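Local coordinates for carbohydrate kinase, FGGY (PDB 3H6E), which probably phosphorylates a carbohydrate substrate whose identity is not established, at residues A[158-163]-A[209-214]; A[56-61]-A[216-221]. All coordinates share one frame; numbering follows the deposited sequence.

Overall arrangement
Both contacts lie at the periphery of the chain, on the same side of its centre and about 12 Å apart between centres, and both use helix 213-219. Interaction 1 holds the start of that helix, with the edge strand 207-210 leading into it, against the turn after helix 152-159; interaction 2 holds residues 216-221, its C-terminal part and what follows, against helix 50-63. Their chemistry differs: the first relies on two hydrogen bonds to backbone carbonyls and is only partly buried, whereas the second is mostly buried and is made by van der Waals packing of leucines, a threonine methyl and the arm of R218. L160 against L61, and L211 against A216 and L221, connect the two by apolar packing.

Interaction 1. Residues A[158-163]-A[209-214]; sequences WFLTGR and GALLPA
The turn that follows helix 152-159 is pinned to the chain between strand 207-210 and helix 213-219 chiefly by the backbone of L160. Its carbonyl oxygen accepts a nearly straight hydrogen bond from the backbone N of L212 (N to O 2.8 Å, 168° at the hydrogen), with the donor lying above the carbonyl plane. The same oxygen meets L211 CA at 3.4 Å in a CA-H...O contact, so two successive residues close on it. T161 adds a second bond, a longer one: its OG1 donates to A210 O at 3.2 Å, again from above the carbonyl plane.

Packing is tight on the inner side, where chi1 -155° and chi2 61° of L211 together bring CD1 within 3.6 Å of L160 CB. Both leucines are buried, and both touch I72 and V227 of the central strands. It is tight again at L212, whose CD1 presses on T161 O at 3.0 Å with both side-chain torsions off the staggered values; CD2 lies 3.7 Å from G162 N. The solvent side is looser: G162 and A210 are exposed, as is R163, which reaches back to bond V208 O through NE.

The bond to L160 thus falls at the N-cap residue, L212, where the edge strand of the six-stranded mixed sheet passes into helix 213-219, in the actin-like ATPase fold of the FGGY N-terminal domain.

Interaction 2. Residues A[56-61]-A[216-221]; sequences WLLDVL and AERTGL
Helix 50-63 meets residues 216-221 through L58 and L61 on one side and R218, T219 and L221 on the other. R218 is the longest of these side chains, and it is bent. From CB, which itself stays clear of helix 50-63, CG takes the crowded position between backbone N and carbonyl carbon (chi1 38°), and bends at chi2 and chi3 turn the chain toward that helix. CD then packs on methyl CD1 of L58 at 3.4 Å, with L58 CD2 at 4.1 Å, and NE passes L58 CD1 at 3.7 Å. The guanidinium lies with one face over L58 CB, NH1 being 4.2 Å from that carbon and 4.1 Å from L58 O, and the two side chains cross at about a right angle. D59 may favour this placement electrostatically, although its OD1 remains 5.2 Å from R218 NH1, too far for a salt bridge.

L58 is shared: its CD2 also touches T219 CG2 at 3.5 Å. That threonine methyl stands beside the backbone N of T219, anti to the carbonyl carbon, and also comes up to L61 CB. T219 OG1 accepts from L221 N at 3.1 Å in an ST turn and makes a weak bond to I215 O. L61 and L221 close the buried side with a looser methyl contact, while S62 OG lies within hydrogen-bonding distance of both L58 O and R218 O, its single proton serving one or shared.

The whole is helix-to-helix packing beside the central sheet, where L57 and L61 rest on strand 9-13, an arrangement that belongs to the alpha/beta core of the actin-like ATPase fold.

Interaction 1. Residues A[158-163]-A[209-214]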
loop_
_atom_site.group_PDB
_atom_site.type_symbol
_atom_site.label_atom_id
_atom_site.label_comp_id
_atom_site.label_asym_id
_atom_site.label_seq_id
_atom_site.Cartn_x
_atom_site.Cartn_y
_atom_site.Cartn_z
ATOM N N TRP A 158 5.554 -15.839 13.439
ATOM C CA TRP A 158 5.968 -16.298 14.765
ATOM C C TRP A 158 4.897 -17.222 15.326
ATOM O O TRP A 158 5.166 -18.075 16.172
ATOM C CB TRP A 158 6.188 -15.103 15.697
ATOM C CG TRP A 158 6.152 -15.438 17.162
ATOM C CD1 TRP A 158 7.225 -15.651 17.981
ATOM C CD2 TRP A 158 4.985 -15.586 17.982
ATOM N NE1 TRP A 158 6.798 -15.929 19.258
ATOM C CE2 TRP A 158 5.429 -15.895 19.286
ATOM C CE3 TRP A 158 3.610 -15.495 17.740
ATOM C CZ2 TRP A 158 4.546 -16.109 20.347
ATOM C CZ3 TRP A 158 2.731 -15.709 18.798
ATOM C CH2 TRP A 158 3.205 -16.012 20.083
ATOM N N PHE A 159 3.675 -17.029 14.842
ATOM C CA PHE A 159 2.537 -17.863 15.201
ATOM C C PHE A 159 2.784 -19.296 14.740
ATOM O O PHE A 159 2.361 -20.246 15.391
ATOM C CB PHE A 159 1.277 -17.306 14.532
ATOM C CG PHE A 159 0.007 -17.993 14.937
ATOM C CD1 PHE A 159 -0.704 -17.565 16.048
ATOM C CD2 PHE A 159 -0.493 -19.051 14.193
ATOM C CE1 PHE A 159 -1.879 -18.193 16.422
ATOM C CE2 PHE A 159 -1.666 -19.683 14.559
ATOM C CZ PHE A 159 -2.362 -19.252 15.677
ATOM N N LEU A 160 3.478 -19.433 13.614
ATOM C CA LEU A 160 3.737 -20.730 13.000
ATOM C C LEU A 160 5.138 -21.250 13.300
ATOM O O LEU A 160 5.484 -22.359 12.898
ATOM C CB LEU A 160 3.610 -20.630 11.478
ATOM C CG LEU A 160 2.380 -20.023 10.804
ATOM C CD1 LEU A 160 2.720 -19.659 9.363
ATOM C CD2 LEU A 160 1.200 -20.983 10.860
ATOM N N THR A 161 5.951 -20.454 13.987
ATOM C CA THR A 161 7.382 -20.738 14.032
ATOM C C THR A 161 8.022 -20.589 15.414
ATOM O O THR A 161 9.081 -21.163 15.678
ATOM C CB THR A 161 8.138 -19.838 13.037
ATOM O OG1 THR A 161 9.196 -20.575 12.414
ATOM C CG2 THR A 161 8.703 -18.622 13.740
ATOM N N GLY A 162 7.390 -19.816 16.292
ATOM C CA GLY A 162 7.933 -19.579 17.616
ATOM C C GLY A 162 9.040 -18.539 17.645
ATOM O O GLY A 162 9.399 -18.037 18.707
ATOM N N ARG A 163 9.591 -18.214 16.481
ATOM C CA ARG A 163 10.637 -17.203 16.411
ATOM C C ARG A 163 10.078 -15.831 16.062
ATOM O O ARG A 163 9.401 -15.659 15.046
ATOM C CB ARG A 163 11.732 -17.596 15.414
ATOM C CG ARG A 163 12.871 -16.583 15.348
ATOM C CD ARG A 163 14.184 -17.226 14.931
ATOM N NE ARG A 163 14.448 -17.090 13.503
ATOM C CZ ARG A 163 15.294 -16.204 12.978
ATOM N NH1 ARG A 163 15.962 -15.367 13.763
ATOM N NH2 ARG A 163 15.475 -16.155 11.666
ATOM N N GLY A 209 12.029 -19.866 10.087
ATOM C CA GLY A 209 12.298 -21.179 10.639
ATOM C C GLY A 209 11.318 -22.228 10.161
ATOM O O GLY A 209 10.446 -21.951 9.339
ATOM N N ALA A 210 11.467 -23.443 10.679
ATOM C CA ALA A 210 10.570 -24.535 10.337
ATOM C C ALA A 210 9.250 -24.395 11.085
ATOM O O ALA A 210 9.182 -23.756 12.131
ATOM C CB ALA A 210 11.216 -25.869 10.647
ATOM N N LEU A 211 8.202 -24.993 10.534
ATOM C CA LEU A 211 6.885 -24.963 11.154
ATOM C C LEU A 211 6.948 -25.605 12.538
ATOM O O LEU A 211 7.563 -26.658 12.711
ATOM C CB LEU A 211 5.888 -25.713 10.270
ATOM C CG LEU A 211 4.410 -25.340 10.368
ATOM C CD1 LEU A 211 4.208 -23.880 9.991
ATOM C CD2 LEU A 211 3.571 -26.251 9.478
ATOM N N LEU A 212 6.325 -24.964 13.523
ATOM C CA LEU A 212 6.249 -25.526 14.870
ATOM C C LEU A 212 5.651 -26.925 14.840
ATOM O O LEU A 212 4.639 -27.153 14.182
ATOM C CB LEU A 212 5.418 -24.628 15.792
ATOM C CG LEU A 212 6.165 -23.927 16.928
ATOM C CD1 LEU A 212 7.580 -23.587 16.504
ATOM C CD2 LEU A 212 5.417 -22.686 17.388
ATOM N N PRO A 213 6.280 -27.871 15.554
ATOM C CA PRO A 213 5.796 -29.255 15.596
ATOM C C PRO A 213 4.319 -29.319 15.973
ATOM O O PRO A 213 3.527 -29.932 15.256
ATOM C CB PRO A 213 6.656 -29.890 16.692
ATOM C CG PRO A 213 7.914 -29.094 16.684
ATOM C CD PRO A 213 7.504 -27.685 16.353
ATOM N N ALA A 214 3.955 -28.681 17.081
ATOM C CA ALA A 214 2.567 -28.667 17.531
ATOM C C ALA A 214 1.638 -28.110 16.463
ATOM O O ALA A 214 0.444 -28.403 16.459
ATOM C CB ALA A 214 2.429 -27.870 18.816
#

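Interaction 2. Residues A[56-61]-A[216-221]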
loop_
_atom_site.group_PDB
_atom_site.type_symbol
_atom_site.label_atom_id
_atom_site.label_comp_id
_atom_site.label_asym_id
_atom_site.label_seq_id
_atom_site.Cartn_x
_atom_site.Cartn_y
_atom_site.Cartn_z
ATOM N N TRP A 56 -9.176 -19.587 12.358
ATOM C CA TRP A 56 -9.632 -19.733 10.978
ATOM C C TRP A 56 -8.529 -20.262 10.070
ATOM O O TRP A 56 -8.772 -21.112 9.213
ATOM C CB TRP A 56 -10.150 -18.404 10.421
ATOM C CG TRP A 56 -10.373 -18.432 8.928
ATOM C CD1 TRP A 56 -11.386 -19.066 8.263
ATOM C CD2 TRP A 56 -9.567 -17.802 7.920
ATOM N NE1 TRP A 56 -11.262 -18.869 6.908
ATOM C CE2 TRP A 56 -10.155 -18.097 6.671
ATOM C CE3 TRP A 56 -8.409 -17.017 7.951
ATOM C CZ2 TRP A 56 -9.624 -17.635 5.466
ATOM C CZ3 TRP A 56 -7.882 -16.560 6.752
ATOM C CH2 TRP A 56 -8.490 -16.870 5.528
ATOM N N LEU A 57 -7.314 -19.759 10.261
ATOM C CA LEU A 57 -6.222 -20.076 9.346
ATOM C C LEU A 57 -5.482 -21.365 9.709
ATOM O O LEU A 57 -4.651 -21.842 8.941
ATOM C CB LEU A 57 -5.266 -18.886 9.194
ATOM C CG LEU A 57 -3.952 -18.815 9.968
ATOM C CD1 LEU A 57 -2.829 -19.411 9.138
ATOM C CD2 LEU A 57 -3.640 -17.365 10.305
ATOM N N LEU A 58 -5.789 -21.931 10.873
ATOM C CA LEU A 58 -5.329 -23.280 11.189
ATOM C C LEU A 58 -6.292 -24.302 10.594
ATOM O O LEU A 58 -5.908 -25.434 10.301
ATOM C CB LEU A 58 -5.175 -23.486 12.697
ATOM C CG LEU A 58 -3.810 -23.092 13.266
ATOM C CD1 LEU A 58 -3.706 -23.457 14.737
ATOM C CD2 LEU A 58 -2.686 -23.744 12.471
ATOM N N ASP A 59 -7.545 -23.889 10.417
ATOM C CA ASP A 59 -8.539 -24.695 9.716
ATOM C C ASP A 59 -8.157 -24.823 8.252
ATOM O O ASP A 59 -7.891 -25.917 7.757
ATOM C CB ASP A 59 -9.923 -24.050 9.805
ATOM C CG ASP A 59 -10.497 -24.082 11.204
ATOM O OD1 ASP A 59 -10.010 -24.889 12.025
ATOM O OD2 ASP A 59 -11.438 -23.302 11.479
ATOM N N VAL A 60 -8.135 -23.689 7.562
ATOM C CA VAL A 60 -7.862 -23.661 6.131
ATOM C C VAL A 60 -6.510 -24.284 5.792
ATOM O O VAL A 60 -6.355 -24.909 4.742
ATOM C CB VAL A 60 -7.956 -22.224 5.569
ATOM C CG1 VAL A 60 -7.174 -21.264 6.438
ATOM C CG2 VAL A 60 -7.471 -22.171 4.129
ATOM N N LEU A 61 -5.536 -24.122 6.683
ATOM C CA LEU A 61 -4.229 -24.744 6.494
ATOM C C LEU A 61 -4.343 -26.264 6.506
ATOM O O LEU A 61 -3.623 -26.956 5.784
ATOM C CB LEU A 61 -3.236 -24.286 7.565
ATOM C CG LEU A 61 -2.520 -22.955 7.330
ATOM C CD1 LEU A 61 -1.413 -22.784 8.346
ATOM C CD2 LEU A 61 -1.960 -22.882 5.925
ATOM N N ALA A 216 2.594 -28.118 12.854
ATOM C CA ALA A 216 2.715 -29.045 11.734
ATOM C C ALA A 216 1.724 -30.184 11.921
ATOM O O ALA A 216 1.259 -30.791 10.956
ATOM C CB ALA A 216 4.135 -29.585 11.640
ATOM N N GLU A 217 1.398 -30.454 13.181
ATOM C CA GLU A 217 0.512 -31.548 13.542
ATOM C C GLU A 217 -0.921 -31.314 13.079
ATOM O O GLU A 217 -1.392 -31.942 12.132
ATOM C CB GLU A 217 0.530 -31.756 15.059
ATOM C CG GLU A 217 0.136 -33.156 15.480
ATOM C CD GLU A 217 0.998 -34.212 14.816
ATOM O OE1 GLU A 217 2.154 -33.894 14.461
ATOM O OE2 GLU A 217 0.521 -35.354 14.645
ATOM N N ARG A 218 -1.607 -30.404 13.760
ATOM C CA ARG A 218 -3.032 -30.185 13.538
ATOM C C ARG A 218 -3.367 -29.597 12.166
ATOM O O ARG A 218 -4.540 -29.410 11.836
ATOM C CB ARG A 218 -3.606 -29.305 14.644
ATOM C CG ARG A 218 -2.666 -28.212 15.096
ATOM C CD ARG A 218 -3.366 -26.864 15.114
ATOM N NE ARG A 218 -4.666 -26.896 15.783
ATOM C CZ ARG A 218 -5.821 -27.149 15.173
ATOM N NH1 ARG A 218 -5.850 -27.414 13.872
ATOM N NH2 ARG A 218 -6.951 -27.146 15.864
ATOM N N THR A 219 -2.344 -29.299 11.371
ATOM C CA THR A 219 -2.564 -28.870 9.995
ATOM C C THR A 219 -2.208 -30.005 9.050
ATOM O O THR A 219 -2.591 -30.000 7.879
ATOM C CB THR A 219 -1.714 -27.641 9.629
ATOM O OG1 THR A 219 -0.356 -28.045 9.412
ATOM C CG2 THR A 219 -1.768 -26.604 10.739
ATOM N N GLY A 220 -1.470 -30.980 9.569
ATOM C CA GLY A 220 -1.051 -32.118 8.776
ATOM C C GLY A 220 -0.008 -31.732 7.748
ATOM O O GLY A 220 0.230 -32.462 6.786
ATOM N N LEU A 221 0.607 -30.570 7.945
ATOM C CA LEU A 221 1.701 -30.129 7.091
ATOM C C LEU A 221 3.022 -30.673 7.626
ATOM O O LEU A 221 3.160 -30.921 8.823
ATOM C CB LEU A 221 1.749 -28.601 7.013
ATOM C CG LEU A 221 0.609 -27.908 6.264
ATOM C CD1 LEU A 221 0.681 -26.407 6.464
ATOM C CD2 LEU A 221 0.643 -28.255 4.779
#